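Local coordinates for protein GH26C (Muricauda sp. MAR_2010_75, PDB 6Q78) that probably hydrolyses internal beta-1,4-mannosidic linkages in mannans as an endo-acting family 26 glycoside hydrolase, at residues F81-Q86 against M394-K399; G350-N355 against C381-G386. One frame throughout, in Å; residues are numbered along the deposited sequence.

Contact 1 of 2, residues F81-Q86 against M394-K399; sequences FIVGQQ and MEFVSK
Phe396 carries its CG anti to the backbone N (chi1 162°), which swings the end of the ring from helix 390-397 up to strand 81-86, where it meets Val83 and Phe81. Val83 holds CG1 anti to its own N (chi1 169°) and thereby leaves CG2, beside the N, as the branch that touches: CG2 lies 4.1 Å from CZ of Phe396, the two side chains crossing at a slant. Two residues earlier in the strand, the Phe81 ring offers its far end, with CZ 4.4 Å from CE1 of Phe396; that CE1 sits at the edge of the Phe81 ring, near its plane. The outer end of one phenyl ring thus lies close to both a valine methyl and the rim of a second ring. All three side chains are buried and the contact is wholly apolar, with 107 Å² covered over both sides. Within 394-399, Met394 O accepts two bonds from Ser398, one from N and one from OG at 2.7 Å, reaching it from opposite faces of the carbonyl plane. The packing belongs to the layer between the parallel barrel sheet and the helices outside it. Strand 81-86 pairs with strands 112-116, 369-372 and 402-403; Val402 touches Phe81, Val83 and Phe396, while Leu360 of helix 351-361 packs on Phe81 and Phe352 of the same helix on Phe396.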
loop_
_atom_site.group_PDB
_atom_site.type_symbol
_atom_site.label_atom_id
_atom_site.label_comp_id
_atom_site.label_asym_id
_atom_site.label_seq_id
_atom_site.Cartn_x
_atom_site.Cartn_y
_atom_site.Cartn_z
ATOM N N PHE A 81 12.673 -4.863 7.372
ATOM C CA PHE A 81 11.528 -4.337 6.635
ATOM C C PHE A 81 11.754 -2.875 6.233
ATOM O O PHE A 81 12.383 -2.094 6.959
ATOM C CB PHE A 81 10.201 -4.480 7.421
ATOM C CG PHE A 81 10.247 -3.894 8.796
ATOM C CD1 PHE A 81 9.961 -2.549 8.995
ATOM C CD2 PHE A 81 10.556 -4.678 9.887
ATOM C CE1 PHE A 81 10.037 -1.987 10.265
ATOM C CE2 PHE A 81 10.610 -4.136 11.184
ATOM C CZ PHE A 81 10.342 -2.787 11.373
ATOM N N ILE A 82 11.215 -2.518 5.076
ATOM C CA ILE A 82 11.277 -1.126 4.623
ATOM C C ILE A 82 10.185 -0.332 5.311
ATOM O O ILE A 82 9.067 -0.830 5.485
ATOM C CB ILE A 82 11.123 -1.085 3.096
ATOM C CG1 ILE A 82 12.328 -1.778 2.448
ATOM C CG2 ILE A 82 11.016 0.352 2.581
ATOM C CD1 ILE A 82 12.163 -2.007 0.925
ATOM N N VAL A 83 10.505 0.907 5.694
ATOM C CA VAL A 83 9.529 1.848 6.232
ATOM C C VAL A 83 9.297 2.955 5.220
ATOM O O VAL A 83 10.246 3.604 4.773
ATOM C CB VAL A 83 10.018 2.422 7.565
ATOM C CG1 VAL A 83 9.161 3.601 8.020
ATOM C CG2 VAL A 83 10.003 1.292 8.624
ATOM N N GLY A 84 8.026 3.192 4.900
ATOM C CA GLY A 84 7.696 4.299 4.022
ATOM C C GLY A 84 6.532 5.142 4.508
ATOM O O GLY A 84 6.035 4.976 5.630
ATOM N N GLN A 85 6.080 6.071 3.665
ATOM C CA GLN A 85 4.995 6.968 4.047
ATOM C C GLN A 85 4.237 7.417 2.797
ATOM O O GLN A 85 4.837 7.694 1.737
ATOM C CB GLN A 85 5.516 8.173 4.862
ATOM C CG GLN A 85 4.414 9.123 5.339
ATOM C CD GLN A 85 4.861 9.963 6.548
ATOM O OE1 GLN A 85 6.051 10.223 6.752
ATOM N NE2 GLN A 85 3.901 10.383 7.352
ATOM N N GLN A 86 2.919 7.487 2.947
ATOM C CA GLN A 86 2.044 7.973 1.879
ATOM C C GLN A 86 2.390 9.432 1.576
ATOM O O GLN A 86 2.526 10.248 2.495
ATOM C CB GLN A 86 0.590 7.881 2.354
ATOM C CG GLN A 86 -0.437 8.184 1.285
ATOM C CD GLN A 86 -0.590 7.058 0.289
ATOM O OE1 GLN A 86 -0.031 5.991 0.443
ATOM N NE2 GLN A 86 -1.392 7.316 -0.757
ATOM N N MET A 394 13.316 8.303 16.326
ATOM C CA MET A 394 14.720 8.104 16.005
ATOM C C MET A 394 15.226 6.782 16.516
ATOM O O MET A 394 15.972 6.109 15.862
ATOM C CB MET A 394 15.564 9.233 16.591
ATOM C CG MET A 394 15.339 10.561 15.921
ATOM S SD MET A 394 15.849 10.621 14.190
ATOM C CE MET A 394 17.288 9.587 14.124
ATOM N N GLU A 395 14.807 6.420 17.714
ATOM C CA GLU A 395 15.196 5.154 18.266
ATOM C C GLU A 395 14.649 4.011 17.418
ATOM O O GLU A 395 15.346 3.069 17.147
ATOM C CB GLU A 395 14.771 5.022 19.735
ATOM C CG GLU A 395 15.264 3.733 20.351
ATOM C CD GLU A 395 14.968 3.605 21.824
ATOM O OE1 GLU A 395 14.310 4.484 22.392
ATOM O OE2 GLU A 395 15.389 2.595 22.367
ATOM N N PHE A 396 13.401 4.140 16.991
ATOM C CA PHE A 396 12.776 3.136 16.143
ATOM C C PHE A 396 13.527 2.975 14.823
ATOM O O PHE A 396 13.872 1.856 14.440
ATOM C CB PHE A 396 11.298 3.508 15.946
ATOM C CG PHE A 396 10.607 2.832 14.784
ATOM C CD1 PHE A 396 10.418 1.457 14.762
ATOM C CD2 PHE A 396 10.096 3.589 13.746
ATOM C CE1 PHE A 396 9.755 0.844 13.700
ATOM C CE2 PHE A 396 9.424 2.993 12.675
ATOM C CZ PHE A 396 9.242 1.610 12.664
ATOM N N VAL A 397 13.799 4.078 14.115
ATOM C CA VAL A 397 14.426 3.958 12.792
ATOM C C VAL A 397 15.890 3.554 12.880
ATOM O O VAL A 397 16.488 3.168 11.869
ATOM C CB VAL A 397 14.220 5.170 11.848
ATOM C CG1 VAL A 397 12.738 5.447 11.649
ATOM C CG2 VAL A 397 14.982 6.410 12.355
ATOM N N SER A 398 16.482 3.654 14.060
ATOM C CA SER A 398 17.841 3.181 14.273
ATOM C C SER A 398 17.923 1.681 14.521
ATOM O O SER A 398 19.035 1.146 14.542
ATOM C CB SER A 398 18.480 3.946 15.428
ATOM O OG SER A 398 18.410 5.337 15.156
ATOM N N LYS A 399 16.793 0.993 14.697
ATOM C CA LYS A 399 16.833 -0.447 14.900
ATOM C C LYS A 399 17.380 -1.116 13.643
ATOM O O LYS A 399 17.088 -0.671 12.521
ATOM C CB LYS A 399 15.435 -1.000 15.194
ATOM C CG LYS A 399 14.793 -0.558 16.527
ATOM C CD LYS A 399 15.456 -1.212 17.739
ATOM C CE LYS A 399 14.672 -0.938 19.024
ATOM N NZ LYS A 399 15.173 -1.779 20.181
#

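Contact 2 of 2, residues G350-N355 against C381-G386; sequences GFFTNN and CTPVPG
The first turn of helix 351-361, one of the helices of the family 26 TIM barrel, faces the loop between strand 379-380 and helix 390-397. Phe352 makes the contact, its ring directed at the loop from a CG anti to the carbonyl carbon (chi1 -64°). CZ comes 3.4 Å from Cys381 O, which lies at the ring edge, in its plane, so the carbonyl oxygen faces the slightly positive C-H rim and not the pi cloud. The same end of the ring meets Pro383, whose CD is 3.9 Å from both CE2 and CZ of Phe352, the proline and the phenylalanine arriving from opposite directions. Phe351 CD2 lies over one face of the Phe352 ring, 3.6 Å above its plane and displaced toward the rim. Gly350 is the N-cap of the helix: its O receives Asn354 N at 2.8 Å and, weakly, Asn355 N, in a turn that widens to the pi type. Asp392 of helix 390-397 bonds Phe352 N and Thr353 OG1 through its two carboxylate oxygens and so ties that helix to this first turn. Phe393 packs edge-to-face with Phe352 and also touches Pro383, as Ser389 touches both. The loop is also touched by Met105 of helix 101-106, at Pro383, and by Phe372 of strand 369-372, at Cys381 and Thr382.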
loop_
_atom_site.group_PDB
_atom_site.type_symbol
_atom_site.label_atom_id
_atom_site.label_comp_id
_atom_site.label_asym_id
_atom_site.label_seq_id
_atom_site.Cartn_x
_atom_site.Cartn_y
_atom_site.Cartn_z
ATOM N N GLY A 350 6.704 6.141 23.915
ATOM C CA GLY A 350 7.288 4.924 23.395
ATOM C C GLY A 350 6.499 4.256 22.295
ATOM O O GLY A 350 6.718 3.074 22.024
ATOM N N PHE A 351 5.586 4.982 21.640
ATOM C CA PHE A 351 4.778 4.371 20.585
ATOM C C PHE A 351 5.624 3.614 19.562
ATOM O O PHE A 351 5.336 2.461 19.224
ATOM C CB PHE A 351 3.923 5.401 19.843
ATOM C CG PHE A 351 3.195 4.793 18.700
ATOM C CD1 PHE A 351 2.140 3.917 18.938
ATOM C CD2 PHE A 351 3.611 4.996 17.389
ATOM C CE1 PHE A 351 1.490 3.282 17.893
ATOM C CE2 PHE A 351 2.958 4.368 16.333
ATOM C CZ PHE A 351 1.889 3.495 16.585
ATOM N N PHE A 352 6.614 4.278 18.972
ATOM C CA PHE A 352 7.303 3.648 17.847
ATOM C C PHE A 352 8.193 2.510 18.317
ATOM O O PHE A 352 8.222 1.431 17.703
ATOM C CB PHE A 352 8.130 4.682 17.070
ATOM C CG PHE A 352 7.303 5.754 16.409
ATOM C CD1 PHE A 352 6.544 5.462 15.270
ATOM C CD2 PHE A 352 7.289 7.046 16.913
ATOM C CE1 PHE A 352 5.764 6.446 14.653
ATOM C CE2 PHE A 352 6.509 8.055 16.284
ATOM C CZ PHE A 352 5.747 7.740 15.149
ATOM N N THR A 353 8.943 2.738 19.387
ATOM C CA THR A 353 9.938 1.762 19.801
ATOM C C THR A 353 9.309 0.594 20.548
ATOM O O THR A 353 9.712 -0.559 20.339
ATOM C CB THR A 353 10.993 2.454 20.660
ATOM O OG1 THR A 353 11.652 3.457 19.859
ATOM C CG2 THR A 353 11.999 1.448 21.165
ATOM N N ASN A 354 8.323 0.859 21.413
ATOM C CA ASN A 354 7.794 -0.168 22.307
ATOM C C ASN A 354 6.486 -0.780 21.826
ATOM O O ASN A 354 6.108 -1.866 22.302
ATOM C CB ASN A 354 7.528 0.427 23.688
ATOM C CG ASN A 354 8.788 0.993 24.312
ATOM O OD1 ASN A 354 9.878 0.454 24.122
ATOM N ND2 ASN A 354 8.648 2.092 25.044
ATOM N N ASN A 355 5.759 -0.091 20.953
ATOM C CA ASN A 355 4.453 -0.565 20.507
ATOM C C ASN A 355 4.536 -1.037 19.061
ATOM O O ASN A 355 4.417 -2.230 18.784
ATOM C CB ASN A 355 3.374 0.508 20.679
ATOM C CG ASN A 355 3.093 0.827 22.136
ATOM O OD1 ASN A 355 3.822 0.398 23.049
ATOM N ND2 ASN A 355 2.009 1.579 22.371
ATOM N N CYS A 381 1.566 11.579 11.688
ATOM C CA CYS A 381 1.853 10.270 12.238
ATOM C C CYS A 381 3.321 9.898 12.145
ATOM O O CYS A 381 3.698 8.826 12.620
ATOM C CB CYS A 381 0.960 9.178 11.629
ATOM S SG CYS A 381 1.270 8.853 9.881
ATOM N N THR A 382 4.152 10.743 11.531
ATOM C CA THR A 382 5.588 10.659 11.764
ATOM C C THR A 382 6.059 12.053 12.159
ATOM O O THR A 382 5.599 13.057 11.599
ATOM C CB THR A 382 6.362 10.179 10.506
ATOM O OG1 THR A 382 6.160 11.097 9.416
ATOM C CG2 THR A 382 5.961 8.741 10.111
ATOM N N PRO A 383 6.953 12.155 13.146
ATOM C CA PRO A 383 7.298 13.472 13.696
ATOM C C PRO A 383 8.375 14.167 12.874
ATOM O O PRO A 383 9.067 13.560 12.045
ATOM C CB PRO A 383 7.849 13.130 15.088
ATOM C CG PRO A 383 8.501 11.778 14.878
ATOM C CD PRO A 383 7.498 11.050 13.951
ATOM N N VAL A 384 8.475 15.476 13.100
ATOM C CA VAL A 384 9.616 16.253 12.618
ATOM C C VAL A 384 10.304 16.800 13.865
ATOM O O VAL A 384 9.739 16.724 14.968
ATOM C CB VAL A 384 9.192 17.354 11.627
ATOM C CG1 VAL A 384 8.546 16.732 10.351
ATOM C CG2 VAL A 384 8.313 18.386 12.287
ATOM N N PRO A 385 11.495 17.352 13.731
ATOM C CA PRO A 385 12.219 17.737 14.944
ATOM C C PRO A 385 11.485 18.768 15.805
ATOM O O PRO A 385 10.910 19.704 15.332
ATOM C CB PRO A 385 13.559 18.257 14.390
ATOM C CG PRO A 385 13.746 17.470 13.119
ATOM C CD PRO A 385 12.357 17.444 12.542
ATOM N N GLY A 386 11.540 18.533 17.101
ATOM C CA GLY A 386 10.880 19.374 18.072
ATOM C C GLY A 386 9.474 18.921 18.425
ATOM O O GLY A 386 8.892 19.449 19.329
#

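In the fold
Both contacts are buried, but contact 1 lies deeper, its centre about 16 Å from that of the chain, against about 21 Å for the centre of contact 2. In sequence, contact 2 is nested inside the loop closed by contact 1, and their centres are about 10 Å apart. Helix 390-397 joins them: it supplies Phe396 to contact 1 and also packs on both segments of contact 2. Contact 1, between strand and helix, is purely apolar, whereas contact 2, at a loop, adds a backbone carbonyl at a ring edge. A probable hydrogen bond, Gln85 OE1 to Thr382 OG1 (2.8 Å), also ties strand 81-86 to the loop.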